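Local coordinates for protein L544 (Acanthamoeba polyphaga mimivirus, PDB 4AMQ) that is a virion-associated nucleotidyl transferase that binds manganese ions and is probably linked to transcription-coupled DNA repair, at residues V281-D284 with S285-I289; L297-A300 with K301-I305; T108-R111 with F112-T115; I158-D161 with L162-R166; D258-I261 with S262-E266. All blocks are in the same frame, centred on the assembly; numbering follows the deposited sequence.

Interaction 1 of 5, residues V281-D284 with S285-I289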
# COMPACT_ATOMS: atom_id res chain seq x y z
N VAL A 281 5.62 2.47 -5.69
CA VAL A 281 4.62 2.87 -4.71
C VAL A 281 3.76 4.02 -5.22
O VAL A 281 2.55 4.08 -4.96
CB VAL A 281 5.27 3.28 -3.38
CG1 VAL A 281 4.23 3.87 -2.44
CG2 VAL A 281 5.99 2.09 -2.73
N ARG A 282 4.38 4.95 -5.94
CA ARG A 282 3.68 6.12 -6.45
C ARG A 282 2.70 5.72 -7.55
O ARG A 282 1.62 6.31 -7.67
CB ARG A 282 4.69 7.17 -6.95
CG ARG A 282 5.47 7.85 -5.81
CD ARG A 282 6.76 8.50 -6.30
NE ARG A 282 6.54 9.42 -7.41
CZ ARG A 282 7.51 10.14 -7.98
NH1 ARG A 282 8.76 10.05 -7.54
NH2 ARG A 282 7.22 10.94 -9.00
N ILE A 283 3.06 4.72 -8.34
CA ILE A 283 2.14 4.15 -9.33
C ILE A 283 1.00 3.39 -8.65
O ILE A 283 -0.14 3.44 -9.10
CB ILE A 283 2.88 3.23 -10.32
CG1 ILE A 283 3.81 4.06 -11.22
CG2 ILE A 283 1.89 2.45 -11.16
CD1 ILE A 283 4.76 3.22 -12.05
N ASP A 284 1.31 2.68 -7.56
CA ASP A 284 0.26 2.04 -6.76
C ASP A 284 -0.73 3.07 -6.19
O ASP A 284 -1.92 2.80 -6.08
CB ASP A 284 0.87 1.23 -5.62
CG ASP A 284 1.42 -0.10 -6.08
OD1 ASP A 284 0.89 -0.67 -7.07
OD2 ASP A 284 2.37 -0.60 -5.44
N SER A 285 -0.23 4.25 -5.82
CA SER A 285 -1.08 5.32 -5.33
C SER A 285 -2.09 5.78 -6.38
O SER A 285 -3.27 5.97 -6.08
CB SER A 285 -0.24 6.50 -4.85
OG SER A 285 0.55 6.13 -3.74
N TYR A 286 -1.63 5.95 -7.62
CA TYR A 286 -2.51 6.28 -8.73
C TYR A 286 -3.60 5.22 -8.84
O TYR A 286 -4.79 5.53 -8.80
CB TYR A 286 -1.69 6.33 -10.03
CG TYR A 286 -2.41 6.89 -11.24
CD1 TYR A 286 -3.39 6.15 -11.90
CD2 TYR A 286 -2.11 8.16 -11.73
CE1 TYR A 286 -4.04 6.66 -13.01
CE2 TYR A 286 -2.76 8.67 -12.84
CZ TYR A 286 -3.72 7.91 -13.48
OH TYR A 286 -4.37 8.42 -14.58
N ARG A 287 -3.19 3.96 -8.95
CA ARG A 287 -4.12 2.83 -9.07
C ARG A 287 -5.14 2.77 -7.94
O ARG A 287 -6.34 2.65 -8.19
CB ARG A 287 -3.34 1.51 -9.08
CG ARG A 287 -2.53 1.27 -10.32
CD ARG A 287 -1.52 0.17 -10.05
NE ARG A 287 -1.01 -0.42 -11.28
CZ ARG A 287 -0.21 -1.48 -11.31
NH1 ARG A 287 0.17 -2.05 -10.18
NH2 ARG A 287 0.21 -1.96 -12.47
N THR A 288 -4.65 2.84 -6.71
CA THR A 288 -5.52 2.74 -5.54
C THR A 288 -6.55 3.86 -5.50
O THR A 288 -7.73 3.62 -5.30
CB THR A 288 -4.70 2.75 -4.23
OG1 THR A 288 -3.87 1.58 -4.18
CG2 THR A 288 -5.63 2.76 -3.03
N ILE A 289 -6.09 5.10 -5.69
CA ILE A 289 -7.00 6.24 -5.68
C ILE A 289 -7.99 6.14 -6.83
O ILE A 289 -9.19 6.36 -6.65
CB ILE A 289 -6.24 7.58 -5.76
CG1 ILE A 289 -5.27 7.71 -4.59
CG2 ILE A 289 -7.22 8.74 -5.76
CD1 ILE A 289 -4.37 8.93 -4.67
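Asp284 and Arg287 meet because both first torsions place CG beside the backbone N (chi1 -78° and -70°). Beyond CG the Arg287 chain runs extended to NE. Its NH1 then comes within 3.5 Å of Asp284 OD1, a salt bridge with a weak hydrogen bond. Carboxylate and guanidinium planes are 39° apart, so the two groups are skewed rather than coplanar. Ile283 CG2 lies over one face of the same guanidinium, 4.1 Å from Arg287 NE. Tyr349 of helix 334-368 makes a cation-pi contact with Arg287 and a weak hydrogen bond to Asp284 OD2, so one tyrosine serves both charged groups.

Thr288 turns its hydroxyl back onto the helix. Its OG1 donates to Asp284 O at 3.0 Å, while Thr288 N donates to the same oxygen at 2.8 Å. The two donors arrive from opposite faces of the carbonyl plane. Arg287 N bonds to Ile283 O at 3.1 Å. Phe202 of strand 196-204 packs against Ser285 and Thr288. The arrangement is a long i to i+3 salt bridge beside an i to i+4 threonine hydroxyl bond, within helix 274-292 of the helical domain.

Interaction 2 of 5, residues L297-A300 with K301-I305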
# COMPACT_ATOMS: atom_id res chain seq x y z
N LEU A 297 -8.80 14.68 -12.41
CA LEU A 297 -7.81 14.92 -13.45
C LEU A 297 -6.59 15.64 -12.90
O LEU A 297 -5.46 15.26 -13.19
CB LEU A 297 -8.43 15.72 -14.61
CG LEU A 297 -7.47 16.07 -15.75
CD1 LEU A 297 -6.79 14.82 -16.27
CD2 LEU A 297 -8.20 16.80 -16.88
N ASP A 298 -6.83 16.68 -12.12
CA ASP A 298 -5.76 17.49 -11.55
C ASP A 298 -4.77 16.66 -10.73
O ASP A 298 -3.57 16.89 -10.78
CB ASP A 298 -6.34 18.63 -10.72
CG ASP A 298 -5.32 19.24 -9.77
OD1 ASP A 298 -4.38 19.91 -10.26
OD2 ASP A 298 -5.47 19.06 -8.55
N THR A 299 -5.28 15.69 -9.98
CA THR A 299 -4.42 14.84 -9.17
C THR A 299 -3.69 13.82 -10.05
O THR A 299 -2.50 13.57 -9.86
CB THR A 299 -5.19 14.12 -8.05
OG1 THR A 299 -5.80 15.10 -7.20
CG2 THR A 299 -4.26 13.24 -7.22
N ALA A 300 -4.41 13.26 -11.01
CA ALA A 300 -3.82 12.31 -11.95
C ALA A 300 -2.67 12.97 -12.70
O ALA A 300 -1.62 12.37 -12.91
CB ALA A 300 -4.86 11.78 -12.93
N LYS A 301 -2.89 14.21 -13.12
CA LYS A 301 -1.89 14.96 -13.87
C LYS A 301 -0.66 15.24 -13.02
O LYS A 301 0.47 15.12 -13.49
CB LYS A 301 -2.47 16.27 -14.40
CG LYS A 301 -1.43 17.20 -14.99
CD LYS A 301 -2.03 18.51 -15.47
CE LYS A 301 -2.90 18.31 -16.70
NZ LYS A 301 -3.31 19.62 -17.28
N SER A 302 -0.87 15.63 -11.76
CA SER A 302 0.25 15.94 -10.89
C SER A 302 1.12 14.69 -10.69
O SER A 302 2.35 14.77 -10.70
CB SER A 302 -0.23 16.50 -9.54
OG SER A 302 -0.79 15.48 -8.72
N ILE A 303 0.48 13.54 -10.53
CA ILE A 303 1.19 12.28 -10.37
C ILE A 303 1.98 11.93 -11.63
O ILE A 303 3.17 11.60 -11.55
CB ILE A 303 0.24 11.13 -10.01
CG1 ILE A 303 -0.24 11.26 -8.56
CG2 ILE A 303 0.92 9.78 -10.23
CD1 ILE A 303 -1.27 10.21 -8.15
N ILE A 304 1.32 12.01 -12.78
CA ILE A 304 1.96 11.70 -14.06
C ILE A 304 3.14 12.62 -14.35
O ILE A 304 4.19 12.18 -14.82
CB ILE A 304 0.95 11.80 -15.22
CG1 ILE A 304 -0.08 10.67 -15.14
CG2 ILE A 304 1.67 11.75 -16.57
CD1 ILE A 304 0.50 9.29 -15.34
N ILE A 305 2.98 13.90 -14.06
CA ILE A 305 4.06 14.86 -14.25
C ILE A 305 5.27 14.54 -13.39
O ILE A 305 6.41 14.59 -13.86
CB ILE A 305 3.59 16.30 -13.97
CG1 ILE A 305 2.77 16.81 -15.16
CG2 ILE A 305 4.78 17.20 -13.71
CD1 ILE A 305 2.23 18.22 -14.97
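Ile303 reaches back over the carbonyl of Thr299, one turn earlier in the helix. Its CB lies 3.7 Å from Thr299 O and equally near Ala300 O. CG1 stands beside the backbone N (chi1 -73°), which brings it to 3.5 Å from Thr299 O. CD1 ends the branch 4.0 Å from Thr299 O and 4.4 Å from Thr299 CG2, a loose methyl contact. Pro209 of strand 209-217 touches both Thr299 and Ile303 on this side. The other branch, CG2, packs on Tyr286 of helix 274-292.

Thr299 O is gripped twice. Ile303 N donates to it at 3.1 Å, and Ser302 OG donates at 2.8 Å. Both donors approach from the same face of the carbonyl plane. The serine hydroxyl can bend back in this way because OG sits between the backbone N and the carbonyl carbon (chi1 74°). It comes in from the side of the carbonyl, with a C=O...OG angle of 121°. The hydroxyl of Thr299 bonds to Asp296 OD1, just before the helix.

Ile304 sets its CG1 in the same way one residue on. This CG1 comes within 3.2 Å of Ala300 O, the oxygen that also accepts from Ile304 N. Ile304 also meets Trp341 and Leu345 of helix 334-368. These are the opening turns of helix 297-311, whose Ala300, Ile303 and Ile304 face helix 274-292 in the helical domain.

Interaction 3 of 5, residues T108-R111 with F112-T115; sequences TDDR and FLLT
The Phe112 ring and the Asp109 carboxylate stand almost perpendicular, their planes 89° apart. Asp109 OD2 comes to the ring edge, near the ring plane, 3.3 Å from Phe112 CE2. The positively polarised ring hydrogens thus probably face the acid's negative charge. The carboxylate reaches this edge with CG anti to the backbone N (chi1 -175°).

Arg111 takes the same carboxylate side-on. NE donates to Asp109 OD1 at 2.9 Å and NH2 to Asp109 OD2 at 2.8 Å. Each oxygen uses its syn lone pair, and both lie in the guanidinium plane. This paired grip fixes the rotation of the carboxylate. Arg111 NH2 also donates to Arg180 O.

The backbone turns tightly here. Phe112 N donates to Asp109 O at 2.9 Å, and Leu113 N donates to Asp110 O, also at 2.9 Å but from well above the carbonyl plane. Leu113 and Asp110 lie side by side, with Leu113 CD2 3.9 Å from Asp110 OD1. Leu113 is the centre of an inverse gamma turn. The short 3-10 segment leads out of strand 99-108 toward helix 118-125. Phe112 touches both Lys124 of that helix and Leu162 of helix 152-163.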
# COMPACT_ATOMS: atom_id res chain seq x y z
N THR A 108 -14.85 -8.07 8.92
CA THR A 108 -14.58 -9.10 7.92
C THR A 108 -15.87 -9.73 7.41
O THR A 108 -16.89 -9.74 8.11
CB THR A 108 -13.66 -10.21 8.48
OG1 THR A 108 -14.24 -10.77 9.67
CG2 THR A 108 -12.28 -9.66 8.79
N ASP A 109 -15.81 -10.25 6.19
CA ASP A 109 -16.93 -10.97 5.60
C ASP A 109 -16.57 -12.45 5.55
O ASP A 109 -15.96 -12.91 4.59
CB ASP A 109 -17.22 -10.44 4.19
CG ASP A 109 -18.46 -11.07 3.57
OD1 ASP A 109 -18.96 -12.07 4.12
OD2 ASP A 109 -18.93 -10.56 2.54
N ASP A 110 -16.94 -13.18 6.59
CA ASP A 110 -16.46 -14.55 6.79
C ASP A 110 -16.87 -15.54 5.70
O ASP A 110 -16.38 -16.67 5.67
CB ASP A 110 -16.88 -15.06 8.18
CG ASP A 110 -16.12 -14.38 9.30
OD1 ASP A 110 -14.95 -13.98 9.08
OD2 ASP A 110 -16.69 -14.22 10.40
N ARG A 111 -17.77 -15.12 4.81
CA ARG A 111 -18.16 -15.96 3.67
C ARG A 111 -16.97 -16.13 2.73
O ARG A 111 -16.94 -17.06 1.92
CB ARG A 111 -19.34 -15.34 2.92
CG ARG A 111 -20.59 -15.13 3.76
CD ARG A 111 -21.67 -14.37 2.97
NE ARG A 111 -21.20 -13.06 2.52
CZ ARG A 111 -21.82 -12.32 1.61
NH1 ARG A 111 -22.93 -12.75 1.03
NH2 ARG A 111 -21.32 -11.14 1.27
N PHE A 112 -16.00 -15.23 2.85
CA PHE A 112 -14.78 -15.31 2.06
C PHE A 112 -13.64 -15.86 2.92
O PHE A 112 -12.49 -15.84 2.51
CB PHE A 112 -14.42 -13.94 1.48
CG PHE A 112 -15.44 -13.43 0.50
CD1 PHE A 112 -15.38 -13.80 -0.83
CD2 PHE A 112 -16.45 -12.57 0.91
CE1 PHE A 112 -16.31 -13.33 -1.73
CE2 PHE A 112 -17.39 -12.11 0.01
CZ PHE A 112 -17.32 -12.49 -1.31
N LEU A 113 -13.98 -16.33 4.12
CA LEU A 113 -13.01 -16.99 4.98
C LEU A 113 -12.87 -18.45 4.57
O LEU A 113 -13.52 -19.33 5.14
CB LEU A 113 -13.41 -16.89 6.46
CG LEU A 113 -12.45 -17.55 7.45
CD1 LEU A 113 -11.02 -17.14 7.16
CD2 LEU A 113 -12.82 -17.20 8.88
N LEU A 114 -12.02 -18.70 3.58
CA LEU A 114 -11.84 -20.04 3.04
C LEU A 114 -11.07 -20.94 4.00
O LEU A 114 -10.40 -20.46 4.92
CB LEU A 114 -11.12 -19.98 1.69
CG LEU A 114 -11.95 -20.23 0.43
CD1 LEU A 114 -13.30 -19.54 0.54
CD2 LEU A 114 -11.21 -19.74 -0.80
N THR A 115 -11.18 -22.24 3.78
CA THR A 115 -10.35 -23.21 4.47
C THR A 115 -9.41 -23.82 3.43
O THR A 115 -8.78 -24.85 3.69
CB THR A 115 -11.20 -24.30 5.15
OG1 THR A 115 -12.45 -23.73 5.57
CG2 THR A 115 -10.47 -24.85 6.37

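Interaction 4 of 5, residues I158-D161 with L162-R166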
# COMPACT_ATOMS: atom_id res chain seq x y z
N ILE A 158 -7.07 -12.03 -4.50
CA ILE A 158 -8.32 -11.69 -5.17
C ILE A 158 -9.43 -11.35 -4.19
O ILE A 158 -10.22 -10.43 -4.43
CB ILE A 158 -8.80 -12.84 -6.07
CG1 ILE A 158 -8.13 -12.75 -7.44
CG2 ILE A 158 -10.31 -12.80 -6.25
CD1 ILE A 158 -8.80 -13.61 -8.48
N ILE A 159 -9.49 -12.10 -3.10
CA ILE A 159 -10.62 -12.03 -2.18
C ILE A 159 -10.30 -11.25 -0.91
O ILE A 159 -11.14 -11.15 -0.01
CB ILE A 159 -11.08 -13.43 -1.78
CG1 ILE A 159 -10.07 -14.07 -0.83
CG2 ILE A 159 -11.28 -14.29 -3.02
CD1 ILE A 159 -10.57 -15.32 -0.13
N TRP A 160 -9.10 -10.70 -0.83
CA TRP A 160 -8.68 -9.95 0.35
C TRP A 160 -9.58 -8.74 0.57
O TRP A 160 -10.04 -8.49 1.68
CB TRP A 160 -7.22 -9.52 0.23
CG TRP A 160 -6.69 -8.83 1.46
CD1 TRP A 160 -6.12 -7.60 1.51
CD2 TRP A 160 -6.71 -9.33 2.80
NE1 TRP A 160 -5.76 -7.30 2.81
CE2 TRP A 160 -6.12 -8.35 3.62
CE3 TRP A 160 -7.16 -10.52 3.39
CZ2 TRP A 160 -5.97 -8.51 5.00
CZ3 TRP A 160 -7.01 -10.68 4.76
CH2 TRP A 160 -6.42 -9.68 5.54
N ASP A 161 -9.84 -7.99 -0.50
CA ASP A 161 -10.69 -6.81 -0.42
C ASP A 161 -12.12 -7.17 -0.06
O ASP A 161 -12.89 -6.33 0.41
CB ASP A 161 -10.65 -6.04 -1.74
CG ASP A 161 -9.26 -5.54 -2.08
OD1 ASP A 161 -8.50 -5.21 -1.15
OD2 ASP A 161 -8.92 -5.49 -3.29
N LEU A 162 -12.47 -8.44 -0.29
CA LEU A 162 -13.82 -8.93 -0.01
C LEU A 162 -13.93 -9.50 1.41
O LEU A 162 -14.98 -9.39 2.04
CB LEU A 162 -14.23 -9.97 -1.05
CG LEU A 162 -14.39 -9.42 -2.46
CD1 LEU A 162 -14.36 -10.53 -3.50
CD2 LEU A 162 -15.68 -8.61 -2.57
N TYR A 163 -12.85 -10.10 1.89
CA TYR A 163 -12.81 -10.60 3.26
C TYR A 163 -12.73 -9.45 4.26
O TYR A 163 -13.50 -9.39 5.21
CB TYR A 163 -11.64 -11.57 3.47
CG TYR A 163 -11.49 -12.04 4.89
CD1 TYR A 163 -12.59 -12.46 5.63
CD2 TYR A 163 -10.24 -12.07 5.50
CE1 TYR A 163 -12.45 -12.89 6.93
CE2 TYR A 163 -10.09 -12.50 6.81
CZ TYR A 163 -11.20 -12.91 7.52
OH TYR A 163 -11.07 -13.34 8.82
N LYS A 164 -11.80 -8.53 4.03
CA LYS A 164 -11.67 -7.35 4.88
C LYS A 164 -12.60 -6.23 4.41
O LYS A 164 -12.55 -5.82 3.26
CB LYS A 164 -10.22 -6.84 4.88
CG LYS A 164 -9.21 -7.89 5.27
CD LYS A 164 -9.43 -8.41 6.68
CE LYS A 164 -9.07 -7.36 7.72
NZ LYS A 164 -9.22 -7.89 9.11
N LEU A 165 -13.45 -5.75 5.31
CA LEU A 165 -14.41 -4.71 4.97
C LEU A 165 -13.75 -3.34 4.85
O LEU A 165 -13.30 -2.76 5.84
CB LEU A 165 -15.54 -4.66 5.99
CG LEU A 165 -16.45 -5.89 6.06
CD1 LEU A 165 -17.52 -5.72 7.12
CD2 LEU A 165 -17.09 -6.16 4.70
N ARG A 166 -13.70 -2.82 3.62
CA ARG A 166 -13.20 -1.47 3.39
C ARG A 166 -14.38 -0.52 3.26
O ARG A 166 -15.12 -0.56 2.28
CB ARG A 166 -12.33 -1.43 2.13
CG ARG A 166 -11.23 -2.48 2.09
CD ARG A 166 -10.19 -2.19 1.00
NE ARG A 166 -10.75 -2.22 -0.34
CZ ARG A 166 -10.03 -2.13 -1.46
NH1 ARG A 166 -8.71 -2.02 -1.39
NH2 ARG A 166 -10.62 -2.17 -2.64
O HOH W 1 -14.65 -4.21 1.35
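Helix 152-163 ends here and runs straight into edge strand 164-167, and Trp160 meets Lys164 across the junction. Lys164 lays its aliphatic chain over one face of the indole. Its CG is 3.3 Å from the centroid of the Trp160 six-membered ring, a CH-pi contact only 13° off the ring normal. The bend at chi2 (-62°) keeps CD near the ring as well, 3.5 Å from Trp160 CH2. Trp160 CZ3 also meets the edge of the Tyr163 ring in its plane, 3.6 Å from Tyr163 CD2. The two aromatic planes are oblique, 56° apart.

The last helical bond runs from Lys164 N to Trp160 O at 2.9 Å. One residue later the carbonyl of Asp161 is served by water. That water donates to Asp161 O at 2.9 Å and accepts from Arg166 N at 2.8 Å, bridging helix end and strand.

Asp161 and Arg166 stack flat. Asp161 OD1 sits over one guanidinium face, 3.2 Å from Arg166 NH1. No N-H points at it, so the salt bridge rests on charge alone. Tyr103 makes a cation-pi contact with Arg166. Beyond the backbone bond and the water, the side chains hold the junction by CH-pi and aromatic contact and by charge.

Interaction 5 of 5, residues D258-I261 with S262-E266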
# COMPACT_ATOMS: atom_id res chain seq x y z
N ASP A 258 23.66 -7.80 12.00
CA ASP A 258 25.03 -7.66 11.56
C ASP A 258 25.22 -6.24 11.04
O ASP A 258 24.70 -5.89 9.98
CB ASP A 258 25.35 -8.67 10.45
CG ASP A 258 26.83 -8.70 10.10
OD1 ASP A 258 27.32 -7.73 9.50
OD2 ASP A 258 27.49 -9.71 10.42
N PRO A 259 25.96 -5.41 11.79
CA PRO A 259 26.08 -3.99 11.46
C PRO A 259 26.59 -3.76 10.04
O PRO A 259 25.92 -3.10 9.24
CB PRO A 259 27.09 -3.47 12.48
CG PRO A 259 27.86 -4.68 12.91
CD PRO A 259 26.87 -5.80 12.89
N THR A 260 27.76 -4.30 9.73
CA THR A 260 28.40 -4.07 8.44
C THR A 260 27.49 -4.42 7.27
O THR A 260 27.33 -3.64 6.33
CB THR A 260 29.71 -4.86 8.32
OG1 THR A 260 30.55 -4.57 9.46
CG2 THR A 260 30.45 -4.47 7.05
N ILE A 261 26.88 -5.61 7.33
CA ILE A 261 26.06 -6.09 6.23
C ILE A 261 24.70 -5.40 6.16
O ILE A 261 24.16 -5.18 5.08
CB ILE A 261 25.88 -7.62 6.28
CG1 ILE A 261 27.23 -8.31 6.14
CG2 ILE A 261 24.94 -8.09 5.18
CD1 ILE A 261 27.14 -9.82 6.04
N SER A 262 24.14 -5.06 7.32
CA SER A 262 22.85 -4.39 7.35
C SER A 262 22.95 -2.96 6.80
O SER A 262 22.02 -2.48 6.15
CB SER A 262 22.25 -4.39 8.76
OG SER A 262 23.12 -3.81 9.70
N LYS A 263 24.07 -2.30 7.05
CA LYS A 263 24.33 -0.98 6.46
C LYS A 263 24.41 -1.06 4.94
O LYS A 263 23.87 -0.21 4.23
CB LYS A 263 25.64 -0.40 7.00
CG LYS A 263 25.51 0.43 8.27
CD LYS A 263 25.19 -0.44 9.47
CE LYS A 263 25.18 0.35 10.77
NZ LYS A 263 24.72 -0.50 11.90
N GLN A 264 25.11 -2.08 4.45
CA GLN A 264 25.27 -2.24 3.01
C GLN A 264 23.94 -2.54 2.34
O GLN A 264 23.62 -1.97 1.30
CB GLN A 264 26.29 -3.34 2.71
CG GLN A 264 27.69 -3.02 3.24
CD GLN A 264 28.66 -4.17 3.08
OE1 GLN A 264 28.27 -5.31 2.80
NE2 GLN A 264 29.95 -3.88 3.25
N LEU A 265 23.16 -3.42 2.95
CA LEU A 265 21.85 -3.78 2.40
C LEU A 265 20.89 -2.59 2.45
O LEU A 265 20.12 -2.37 1.51
CB LEU A 265 21.27 -4.99 3.12
CG LEU A 265 21.79 -6.34 2.61
CD1 LEU A 265 21.25 -7.49 3.44
CD2 LEU A 265 21.45 -6.52 1.14
N GLU A 266 20.95 -1.83 3.53
CA GLU A 266 20.10 -0.65 3.67
C GLU A 266 20.45 0.37 2.58
O GLU A 266 19.57 0.97 1.97
CB GLU A 266 20.27 -0.02 5.05
CG GLU A 266 19.33 1.15 5.33
CD GLU A 266 17.90 0.70 5.63
OE1 GLU A 266 17.59 -0.49 5.44
OE2 GLU A 266 17.10 1.55 6.07
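Ser262 N donates to Asp258 O at 2.8 Å at the start of helix 259-272, where Asp258 is the N-cap. The contact spans the cap and the first two turns. Asp258 also serves through its side chain: OD1 accepts from Ile261 N at 3.1 Å, meeting it on the anti side of the carboxylate. This capping bond satisfies an N-H that has no carbonyl before it in the helix.

The Ser262 hydroxyl approaches the same carbonyl, Asp258 O. Its OG sits between the backbone N and the carbonyl carbon (chi1 56°) and so folds back over the first turn. It is 2.6 Å from Asp258 O and 2.9 Å from Pro259 O. Its one proton could go to either oxygen. Lys263 N donates to Pro259 O at 3.0 Å, though the position of that oxygen is less sure in the model.

Further on, Leu265 N donates to Ile261 O at 2.9 Å, while the bond from Gln264 N to Thr260 O is weak. The Gln264 chain is extended and lies alongside Thr260, pointing the same way. Gln264 OE1 accepts from Tyr367 OH of helix 334-368. Glu266 forms salt bridges with Arg252 and Arg59; the Arg59 bridge ties this helix to the nucleotidyltransferase domain.

The apolar side is made by Ile261 and Leu265. They lie side by side and both touch Tyr367. Ile261 CG2 is 4.1 Å from Leu265 CD1.

In the fold
Interactions 1 and 2 lie on consecutive helices of the helical domain, are partly buried, and touch through Tyr286. Interaction 5 belongs to the same domain but is a surface contact at a helix start, about 30 Å from interaction 1 between centres. Interactions 3 and 4 belong to the nucleotidyltransferase domain. Interaction 3 is partly buried and interaction 4 is a surface contact. Their centres are about 9 Å apart, and a probable hydrogen bond joins Asp109 N to Tyr163 O. Hydroxyls folded onto backbone carbonyls recur in interactions 1, 2 and 5. Interaction 3 has an in-plane ion pair, whereas that of interaction 4 is stacked face-on; a separate water bridges the backbone there.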